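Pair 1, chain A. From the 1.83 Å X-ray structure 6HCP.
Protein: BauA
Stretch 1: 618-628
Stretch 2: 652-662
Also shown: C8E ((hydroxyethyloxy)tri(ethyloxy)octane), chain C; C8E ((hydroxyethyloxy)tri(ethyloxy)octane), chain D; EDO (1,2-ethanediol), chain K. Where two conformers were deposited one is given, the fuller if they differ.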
# COMPACT_ATOMS: atom_id res chain seq x y z
N GLN A 618 21.31 1.03 -16.79
CA GLN A 618 22.55 0.60 -16.11
C GLN A 618 22.64 1.29 -14.73
O GLN A 618 22.41 2.48 -14.62
CB GLN A 618 23.80 0.91 -16.93
CG GLN A 618 25.03 1.11 -16.05
CD GLN A 618 26.32 0.60 -16.65
OE1 GLN A 618 26.60 0.79 -17.83
NE2 GLN A 618 27.15 0.00 -15.80
N VAL A 619 22.88 0.51 -13.68
CA VAL A 619 23.10 1.05 -12.34
C VAL A 619 24.32 0.35 -11.75
O VAL A 619 24.28 -0.87 -11.53
CB VAL A 619 21.87 0.88 -11.41
CG1 VAL A 619 22.19 1.31 -9.99
CG2 VAL A 619 20.65 1.61 -11.92
N ALA A 620 25.36 1.13 -11.44
CA ALA A 620 26.60 0.57 -10.95
C ALA A 620 27.07 -0.50 -11.94
O ALA A 620 26.90 -0.32 -13.14
CB ALA A 620 26.40 0.01 -9.55
N GLN A 621 27.43 -1.68 -11.42
CA GLN A 621 27.89 -2.78 -12.26
C GLN A 621 26.75 -3.80 -12.46
O GLN A 621 26.89 -4.98 -12.11
CB GLN A 621 29.13 -3.42 -11.64
CG GLN A 621 30.31 -2.47 -11.54
CD GLN A 621 31.64 -3.18 -11.55
OE1 GLN A 621 31.86 -4.12 -10.79
NE2 GLN A 621 32.53 -2.74 -12.42
N GLY A 622 25.63 -3.34 -13.02
CA GLY A 622 24.51 -4.23 -13.34
C GLY A 622 23.40 -3.51 -14.08
O GLY A 622 23.51 -2.34 -14.44
N THR A 623 22.31 -4.24 -14.32
CA THR A 623 21.18 -3.73 -15.05
C THR A 623 19.95 -3.75 -14.14
O THR A 623 19.64 -4.78 -13.53
CB THR A 623 20.90 -4.55 -16.31
OG1 THR A 623 22.09 -4.55 -17.10
CG2 THR A 623 19.75 -4.01 -17.11
N LEU A 624 19.35 -2.58 -13.97
CA LEU A 624 18.11 -2.44 -13.27
C LEU A 624 16.98 -2.48 -14.29
O LEU A 624 17.05 -1.80 -15.31
CB LEU A 624 18.08 -1.12 -12.49
CG LEU A 624 16.72 -0.78 -11.88
CD1 LEU A 624 16.38 -1.72 -10.73
CD2 LEU A 624 16.68 0.68 -11.41
N THR A 625 16.00 -3.35 -14.04
CA THR A 625 14.77 -3.41 -14.83
C THR A 625 13.58 -3.02 -13.95
O THR A 625 13.43 -3.52 -12.85
CB THR A 625 14.53 -4.82 -15.39
OG1 THR A 625 15.70 -5.23 -16.09
CG2 THR A 625 13.32 -4.89 -16.30
N LEU A 626 12.75 -2.12 -14.47
CA LEU A 626 11.47 -1.82 -13.88
C LEU A 626 10.38 -2.42 -14.78
O LEU A 626 10.46 -2.33 -16.00
CB LEU A 626 11.30 -0.30 -13.75
CG LEU A 626 12.35 0.39 -12.87
CD1 LEU A 626 12.10 1.89 -12.79
CD2 LEU A 626 12.36 -0.21 -11.48
N SER A 627 9.35 -2.98 -14.15
CA SER A 627 8.30 -3.63 -14.92
C SER A 627 6.93 -3.16 -14.42
O SER A 627 6.73 -2.92 -13.22
CB SER A 627 8.44 -5.13 -14.87
OG SER A 627 8.03 -5.65 -13.62
N GLY A 628 5.96 -3.19 -15.33
CA GLY A 628 4.56 -2.98 -14.98
C GLY A 628 3.66 -3.76 -15.93
O GLY A 628 3.99 -3.99 -17.10
N LEU A 652 -3.42 -4.02 -11.73
CA LEU A 652 -2.08 -3.52 -11.96
C LEU A 652 -1.09 -4.44 -11.25
O LEU A 652 -1.33 -4.84 -10.12
CB LEU A 652 -1.94 -2.11 -11.40
CG LEU A 652 -2.86 -1.05 -12.00
CD1 LEU A 652 -2.57 0.31 -11.35
CD2 LEU A 652 -2.72 -0.96 -13.50
N ASP A 653 0.07 -4.62 -11.88
CA ASP A 653 1.20 -5.30 -11.27
C ASP A 653 2.45 -4.42 -11.49
O ASP A 653 2.57 -3.76 -12.50
CB ASP A 653 1.40 -6.71 -11.84
CG ASP A 653 0.12 -7.49 -12.09
OD1 ASP A 653 -0.67 -7.67 -11.11
OD2 ASP A 653 -0.04 -8.00 -13.23
N VAL A 654 3.41 -4.53 -10.58
CA VAL A 654 4.70 -3.84 -10.76
C VAL A 654 5.82 -4.76 -10.32
O VAL A 654 5.65 -5.62 -9.47
CB VAL A 654 4.75 -2.52 -9.98
CG1 VAL A 654 3.81 -1.49 -10.59
CG2 VAL A 654 4.46 -2.73 -8.51
N GLY A 655 7.02 -4.48 -10.83
CA GLY A 655 8.16 -5.24 -10.42
C GLY A 655 9.47 -4.49 -10.63
O GLY A 655 9.52 -3.54 -11.39
N ALA A 656 10.52 -5.02 -10.02
CA ALA A 656 11.87 -4.57 -10.30
C ALA A 656 12.81 -5.78 -10.27
O ALA A 656 12.61 -6.74 -9.50
CB ALA A 656 12.29 -3.50 -9.30
N ARG A 657 13.84 -5.70 -11.11
CA ARG A 657 14.85 -6.72 -11.21
C ARG A 657 16.23 -6.04 -11.25
O ARG A 657 16.39 -5.05 -11.92
CB ARG A 657 14.60 -7.53 -12.48
CG ARG A 657 15.55 -8.69 -12.74
CD ARG A 657 14.95 -9.65 -13.78
NE ARG A 657 14.87 -9.08 -15.12
CZ ARG A 657 13.75 -8.84 -15.81
NH1 ARG A 657 13.84 -8.48 -17.07
NH2 ARG A 657 12.56 -8.85 -15.22
N TYR A 658 17.20 -6.66 -10.58
CA TYR A 658 18.58 -6.19 -10.63
C TYR A 658 19.48 -7.39 -10.92
O TYR A 658 19.53 -8.33 -10.14
CB TYR A 658 19.01 -5.49 -9.33
CG TYR A 658 20.36 -4.83 -9.43
CD1 TYR A 658 20.59 -3.83 -10.37
CD2 TYR A 658 21.44 -5.26 -8.67
CE1 TYR A 658 21.85 -3.28 -10.54
CE2 TYR A 658 22.70 -4.68 -8.80
CZ TYR A 658 22.90 -3.69 -9.74
OH TYR A 658 24.14 -3.11 -9.88
N SER A 659 20.18 -7.32 -12.06
CA SER A 659 21.10 -8.38 -12.48
C SER A 659 22.53 -7.85 -12.45
O SER A 659 22.81 -6.79 -13.01
CB SER A 659 20.73 -8.91 -13.84
OG SER A 659 20.95 -7.92 -14.83
N THR A 660 23.41 -8.57 -11.76
CA THR A 660 24.79 -8.16 -11.55
C THR A 660 25.66 -9.41 -11.41
O THR A 660 25.20 -10.52 -11.65
CB THR A 660 24.87 -7.20 -10.36
OG1 THR A 660 26.17 -6.61 -10.33
CG2 THR A 660 24.59 -7.87 -9.03
N LYS A 661 26.93 -9.21 -11.02
CA LYS A 661 27.82 -10.30 -10.64
C LYS A 661 28.47 -9.99 -9.29
O LYS A 661 28.67 -8.84 -8.94
CB LYS A 661 28.90 -10.52 -11.70
CG LYS A 661 28.36 -10.94 -13.05
CD LYS A 661 29.44 -11.11 -14.09
CE LYS A 661 28.88 -11.23 -15.49
NZ LYS A 661 29.92 -11.71 -16.44
N VAL A 662 28.66 -11.04 -8.50
CA VAL A 662 29.40 -10.99 -7.26
C VAL A 662 30.58 -11.95 -7.39
O VAL A 662 30.38 -13.16 -7.55
CB VAL A 662 28.52 -11.36 -6.06
CG1 VAL A 662 29.31 -11.36 -4.77
CG2 VAL A 662 27.30 -10.46 -5.94
C1 C8E C . 2.50 1.00 -12.20
C2 C8E C . 2.52 0.78 -13.70
C3 C8E C . 1.58 -0.37 -14.03
C4 C8E C . 1.07 -0.32 -15.46
C5 C8E C . 2.19 -0.34 -16.49
C6 C8E C . 1.78 -1.08 -17.74
C7 C8E C . 2.68 -0.72 -18.92
C8 C8E C . 3.69 0.36 -18.53
C1 C8E D . 18.84 -4.72 -4.66
C2 C8E D . 20.00 -5.48 -4.06
C3 C8E D . 21.31 -5.08 -4.75
C4 C8E D . 22.56 -5.81 -4.19
C5 C8E D . 23.77 -5.56 -5.09
C6 C8E D . 25.01 -6.38 -4.75
C7 C8E D . 26.27 -5.67 -5.24
C8 C8E D . 27.42 -6.63 -5.52
O9 C8E D . 28.62 -5.90 -5.81
C10 C8E D . 29.63 -6.70 -6.44
C1 EDO K . 11.08 -9.17 -11.67
O1 EDO K . 11.59 -9.96 -12.81
C2 EDO K . 10.53 -7.84 -12.24
O2 EDO K . 9.37 -8.09 -13.08
O HOH W 1 28.57 -6.87 -12.76

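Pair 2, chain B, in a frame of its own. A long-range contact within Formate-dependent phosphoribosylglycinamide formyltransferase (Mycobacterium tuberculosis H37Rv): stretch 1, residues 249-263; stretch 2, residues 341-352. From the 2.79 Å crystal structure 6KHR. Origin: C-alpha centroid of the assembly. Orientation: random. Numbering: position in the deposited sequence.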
# COMPACT_ATOMS: atom_id res chain seq x y z
N HIS B 249 -0.71 21.10 2.05
CA HIS B 249 -1.81 20.65 2.90
C HIS B 249 -2.47 21.83 3.59
O HIS B 249 -1.95 22.95 3.60
CB HIS B 249 -1.35 19.61 3.94
CG HIS B 249 -0.33 20.10 4.92
ND1 HIS B 249 -0.67 20.71 6.11
CD2 HIS B 249 1.03 20.03 4.91
CE1 HIS B 249 0.43 21.01 6.78
NE2 HIS B 249 1.47 20.61 6.06
N ARG B 250 -3.64 21.56 4.17
CA ARG B 250 -4.49 22.58 4.77
C ARG B 250 -5.71 21.93 5.42
O ARG B 250 -6.14 20.83 5.03
CB ARG B 250 -4.95 23.61 3.73
CG ARG B 250 -6.21 23.26 2.99
CD ARG B 250 -6.65 24.44 2.18
NE ARG B 250 -7.68 24.04 1.23
CZ ARG B 250 -8.97 23.95 1.53
NH1 ARG B 250 -9.40 24.25 2.75
NH2 ARG B 250 -9.82 23.55 0.59
N ASP B 251 -6.30 22.66 6.36
CA ASP B 251 -7.52 22.26 7.08
C ASP B 251 -8.71 22.52 6.17
O ASP B 251 -8.80 23.58 5.65
CB ASP B 251 -7.60 22.95 8.44
CG ASP B 251 -6.63 22.33 9.42
OD1 ASP B 251 -6.35 21.14 9.30
OD2 ASP B 251 -6.17 23.05 10.30
N ALA B 252 -9.59 21.54 6.05
CA ALA B 252 -10.72 21.67 5.12
C ALA B 252 -12.03 21.82 5.86
O ALA B 252 -12.06 21.61 7.07
CB ALA B 252 -10.74 20.48 4.22
N ASP B 253 -13.06 22.14 5.10
CA ASP B 253 -14.45 22.40 5.56
C ASP B 253 -14.87 21.56 6.78
O ASP B 253 -14.94 22.13 7.87
CB ASP B 253 -15.43 22.26 4.39
CG ASP B 253 -15.90 23.61 3.90
OD1 ASP B 253 -15.72 24.59 4.65
OD2 ASP B 253 -16.46 23.67 2.78
N ALA B 254 -15.08 20.26 6.65
CA ALA B 254 -15.65 19.51 7.79
C ALA B 254 -14.63 19.05 8.83
O ALA B 254 -14.79 17.93 9.29
CB ALA B 254 -16.41 18.33 7.25
N GLY B 255 -13.65 19.86 9.22
CA GLY B 255 -12.64 19.40 10.20
C GLY B 255 -11.77 18.27 9.65
O GLY B 255 -11.32 17.45 10.42
N GLU B 256 -11.55 18.26 8.34
CA GLU B 256 -10.76 17.21 7.69
C GLU B 256 -9.46 17.84 7.23
O GLU B 256 -9.40 19.03 7.04
CB GLU B 256 -11.36 16.86 6.34
CG GLU B 256 -12.81 16.44 6.33
CD GLU B 256 -13.35 16.11 4.95
OE1 GLU B 256 -12.66 16.35 3.98
OE2 GLU B 256 -14.48 15.63 4.85
N LEU B 257 -8.46 17.02 7.06
CA LEU B 257 -7.23 17.55 6.50
C LEU B 257 -7.18 17.22 5.00
O LEU B 257 -7.55 16.11 4.59
CB LEU B 257 -6.02 17.00 7.25
CG LEU B 257 -4.65 17.26 6.61
CD1 LEU B 257 -4.25 18.72 6.65
CD2 LEU B 257 -3.59 16.38 7.26
N GLU B 258 -6.80 18.21 4.20
CA GLU B 258 -6.59 18.04 2.76
C GLU B 258 -5.10 18.14 2.46
O GLU B 258 -4.40 18.99 3.00
CB GLU B 258 -7.34 19.09 1.95
CG GLU B 258 -7.18 18.93 0.43
CD GLU B 258 -7.77 20.07 -0.41
OE1 GLU B 258 -8.18 21.11 0.16
OE2 GLU B 258 -7.82 19.94 -1.66
N SER B 259 -4.60 17.24 1.62
CA SER B 259 -3.23 17.32 1.15
C SER B 259 -3.21 17.01 -0.33
O SER B 259 -4.20 16.53 -0.90
CB SER B 259 -2.30 16.37 1.93
OG SER B 259 -2.55 15.01 1.59
N TRP B 260 -2.06 17.27 -0.96
CA TRP B 260 -1.90 17.09 -2.39
C TRP B 260 -0.41 17.17 -2.71
O TRP B 260 0.36 17.79 -1.96
CB TRP B 260 -2.72 18.15 -3.19
CG TRP B 260 -2.35 19.60 -2.87
CD1 TRP B 260 -1.35 20.34 -3.47
CD2 TRP B 260 -2.93 20.46 -1.87
NE1 TRP B 260 -1.29 21.60 -2.91
CE2 TRP B 260 -2.24 21.71 -1.93
CE3 TRP B 260 -3.96 20.31 -0.93
CZ2 TRP B 260 -2.55 22.79 -1.08
CZ3 TRP B 260 -4.28 21.41 -0.08
CH2 TRP B 260 -3.57 22.62 -0.18
N GLN B 261 -0.02 16.55 -3.83
CA GLN B 261 1.37 16.35 -4.21
C GLN B 261 1.42 16.24 -5.73
O GLN B 261 0.66 15.45 -6.30
CB GLN B 261 1.95 15.07 -3.59
CG GLN B 261 3.43 14.91 -3.78
CD GLN B 261 3.94 13.54 -3.34
OE1 GLN B 261 3.33 12.51 -3.65
NE2 GLN B 261 5.06 13.53 -2.62
N PRO B 262 2.29 16.99 -6.41
CA PRO B 262 3.22 17.96 -5.84
C PRO B 262 2.65 19.37 -5.70
O PRO B 262 1.82 19.77 -6.50
CB PRO B 262 4.37 17.96 -6.86
CG PRO B 262 3.70 17.67 -8.19
CD PRO B 262 2.41 16.92 -7.88
N GLN B 263 3.08 20.08 -4.66
CA GLN B 263 2.89 21.52 -4.57
C GLN B 263 4.00 22.23 -5.36
O GLN B 263 5.18 22.01 -5.09
CB GLN B 263 2.92 21.97 -3.11
CG GLN B 263 3.03 23.48 -2.96
CD GLN B 263 1.85 24.20 -3.59
OE1 GLN B 263 0.68 23.97 -3.22
NE2 GLN B 263 2.14 25.07 -4.57
N LEU B 341 10.43 8.61 -6.66
CA LEU B 341 9.66 8.79 -7.89
C LEU B 341 8.17 8.93 -7.61
O LEU B 341 7.60 8.21 -6.78
CB LEU B 341 9.88 7.61 -8.83
CG LEU B 341 11.34 7.23 -9.10
CD1 LEU B 341 11.43 5.88 -9.82
CD2 LEU B 341 12.05 8.32 -9.89
N MET B 342 7.53 9.83 -8.35
CA MET B 342 6.08 10.04 -8.31
C MET B 342 5.36 9.27 -9.41
O MET B 342 5.80 9.27 -10.57
CB MET B 342 5.74 11.53 -8.43
CG MET B 342 6.13 12.31 -7.21
SD MET B 342 5.20 13.82 -7.02
CE MET B 342 3.50 13.26 -7.05
N ILE B 343 4.25 8.64 -9.05
CA ILE B 343 3.39 8.02 -10.06
C ILE B 343 2.66 9.09 -10.87
O ILE B 343 2.66 9.07 -12.10
CB ILE B 343 2.37 7.08 -9.37
CG1 ILE B 343 3.06 5.86 -8.74
CG2 ILE B 343 1.31 6.61 -10.37
CD1 ILE B 343 2.08 5.03 -7.89
N SER B 344 2.05 10.05 -10.18
CA SER B 344 1.10 10.98 -10.77
C SER B 344 0.67 11.97 -9.69
O SER B 344 0.78 11.67 -8.50
CB SER B 344 -0.12 10.23 -11.33
OG SER B 344 -1.33 10.89 -11.02
N PRO B 345 0.21 13.16 -10.07
CA PRO B 345 -0.36 14.07 -9.07
C PRO B 345 -1.49 13.39 -8.30
O PRO B 345 -2.16 12.48 -8.81
CB PRO B 345 -0.88 15.26 -9.90
CG PRO B 345 -0.05 15.22 -11.21
CD PRO B 345 0.21 13.73 -11.44
N GLY B 346 -1.70 13.81 -7.05
CA GLY B 346 -2.74 13.21 -6.23
C GLY B 346 -3.20 14.15 -5.14
O GLY B 346 -2.60 15.19 -4.90
N ALA B 347 -4.29 13.77 -4.48
CA ALA B 347 -4.75 14.50 -3.30
C ALA B 347 -5.37 13.53 -2.32
O ALA B 347 -5.77 12.42 -2.68
CB ALA B 347 -5.77 15.59 -3.64
N ALA B 348 -5.45 13.96 -1.08
CA ALA B 348 -6.03 13.11 -0.06
C ALA B 348 -6.84 13.96 0.91
O ALA B 348 -6.63 15.16 1.06
CB ALA B 348 -4.96 12.33 0.71
N ARG B 349 -7.77 13.30 1.57
CA ARG B 349 -8.57 13.95 2.59
C ARG B 349 -8.66 12.98 3.75
O ARG B 349 -9.19 11.87 3.59
CB ARG B 349 -9.95 14.31 2.05
CG ARG B 349 -9.96 15.71 1.47
CD ARG B 349 -11.23 16.04 0.75
NE ARG B 349 -11.05 17.28 0.00
CZ ARG B 349 -11.54 18.46 0.38
NH1 ARG B 349 -12.26 18.54 1.49
NH2 ARG B 349 -11.32 19.54 -0.36
N VAL B 350 -8.11 13.37 4.89
CA VAL B 350 -8.19 12.55 6.09
C VAL B 350 -9.39 13.03 6.89
O VAL B 350 -9.41 14.17 7.36
CB VAL B 350 -6.90 12.62 6.92
CG1 VAL B 350 -7.04 11.77 8.18
CG2 VAL B 350 -5.70 12.15 6.10
N ILE B 351 -10.39 12.15 7.02
CA ILE B 351 -11.60 12.38 7.80
C ILE B 351 -11.38 11.90 9.23
O ILE B 351 -10.73 10.87 9.45
CB ILE B 351 -12.78 11.65 7.14
CG1 ILE B 351 -13.06 12.24 5.75
CG2 ILE B 351 -14.01 11.69 8.00
CD1 ILE B 351 -12.92 11.25 4.60
N ASN B 352 -11.91 12.64 10.20
CA ASN B 352 -11.80 12.25 11.62
C ASN B 352 -13.14 12.28 12.36
O ASN B 352 -13.20 12.67 13.53
CB ASN B 352 -10.81 13.16 12.35
CG ASN B 352 -9.45 13.17 11.70
OD1 ASN B 352 -8.61 12.32 11.98
ND2 ASN B 352 -9.22 14.15 10.83
O HOH W 2 -9.31 17.35 -1.90

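The sharpest difference lies at one matched position, Tyr A658 in pair 1 and Arg B349 in pair 2, where a long side chain reaches across the neighbouring strand to the residues beyond it, near the matched positions Val A619 and Ala B252. In pair 1 the reach ends in a neutral hydrogen bond, from Tyr A658 OH to the backbone oxygen Val A619 O at 2.8 Å; in pair 2 it ends among charges, with Arg B349 NH1 3.7 Å from Ala B252 CB. Arg B349 NH1 makes a salt bridge with Glu B256 OE1 at 3.3 Å, its hydrogen bond weak, and Arg B349 NH2 lies 3.5 Å from Glu B258 OE1, a salt bridge of charge alone because that oxygen sits well out of the guanidinium plane.

The frame beneath is the same. Two antiparallel strands run at 170° in pair 1 and 165° in pair 2, with axes 4.5 Å apart at closest approach in both, and 14 central residues superpose to 0.4 Å. Three hydrogen-bonded pairs match: Thr A623–Ser A659 with Leu B257–Val B350, Thr A625–Arg A657 with Ser B259–Ala B348, and Ser A627–Gly A655 with Gln B261–Gly B346. Each closes a two-bond ring; in the middle one, Thr A625 N to Arg A657 O is 2.7 Å and Ser B259 N to Ala B348 O is 3.0 Å. Between these rungs the CA atoms draw closer, and CA-H...O contacts form, as from Tyr A658 CA to Thr A623 O (3.4 Å) and from Arg B349 CA to Leu B257 O (3.1 Å).

Beside the long side chain, Leu A624 matches Glu B258. Leu A624 CB lies 4.3 Å from Tyr A658 CD1, an apolar contact, whereas Glu B258 lays its CG over one face of the Arg B349 guanidinium. A water extends the polar solution, donating to Glu B258 OE2 (3.0 Å) and accepting from Arg B349 NE (2.6 Å). Glu B258 OE1 also bridges to Arg B250 NH2 at 3.0 Å, which helps to offset the two like charges, Arg B250 NH2 and Arg B349 NH2, 4.4 Å apart. Gly A622 matches Glu B256: in pair 1 an ideal CB would lie 2.4 Å from Ser A659 O and 2.8 Å from Tyr A658 OH, both clashes, while in pair 2 the position carries the carboxylate that meets the arginine.

Farther along this face the solutions converge. Leu A626 CD2 packs on Ala A656 CB at 3.9 Å, and at the matched pair Trp B260 CB meets Ala B347 CB at 4.0 Å, the end of the tryptophan leading away.

On the other face the large side chain at one matched position belongs to pair 1: Arg A657 matches Ala B348. Thr A625 CG2 lies over one face of the Arg A657 guanidinium, 3.7 Å from Arg A657 NH1; Ala B348 brings its CB to 3.7 Å from Ser B259 OG. Both pairs keep glycine next: an ideal CB on Gly A655 would lie 2.6 Å from Ser A627 OG, a clash, whereas one on Gly B346 would stay 4.6 Å from Gln B261 O.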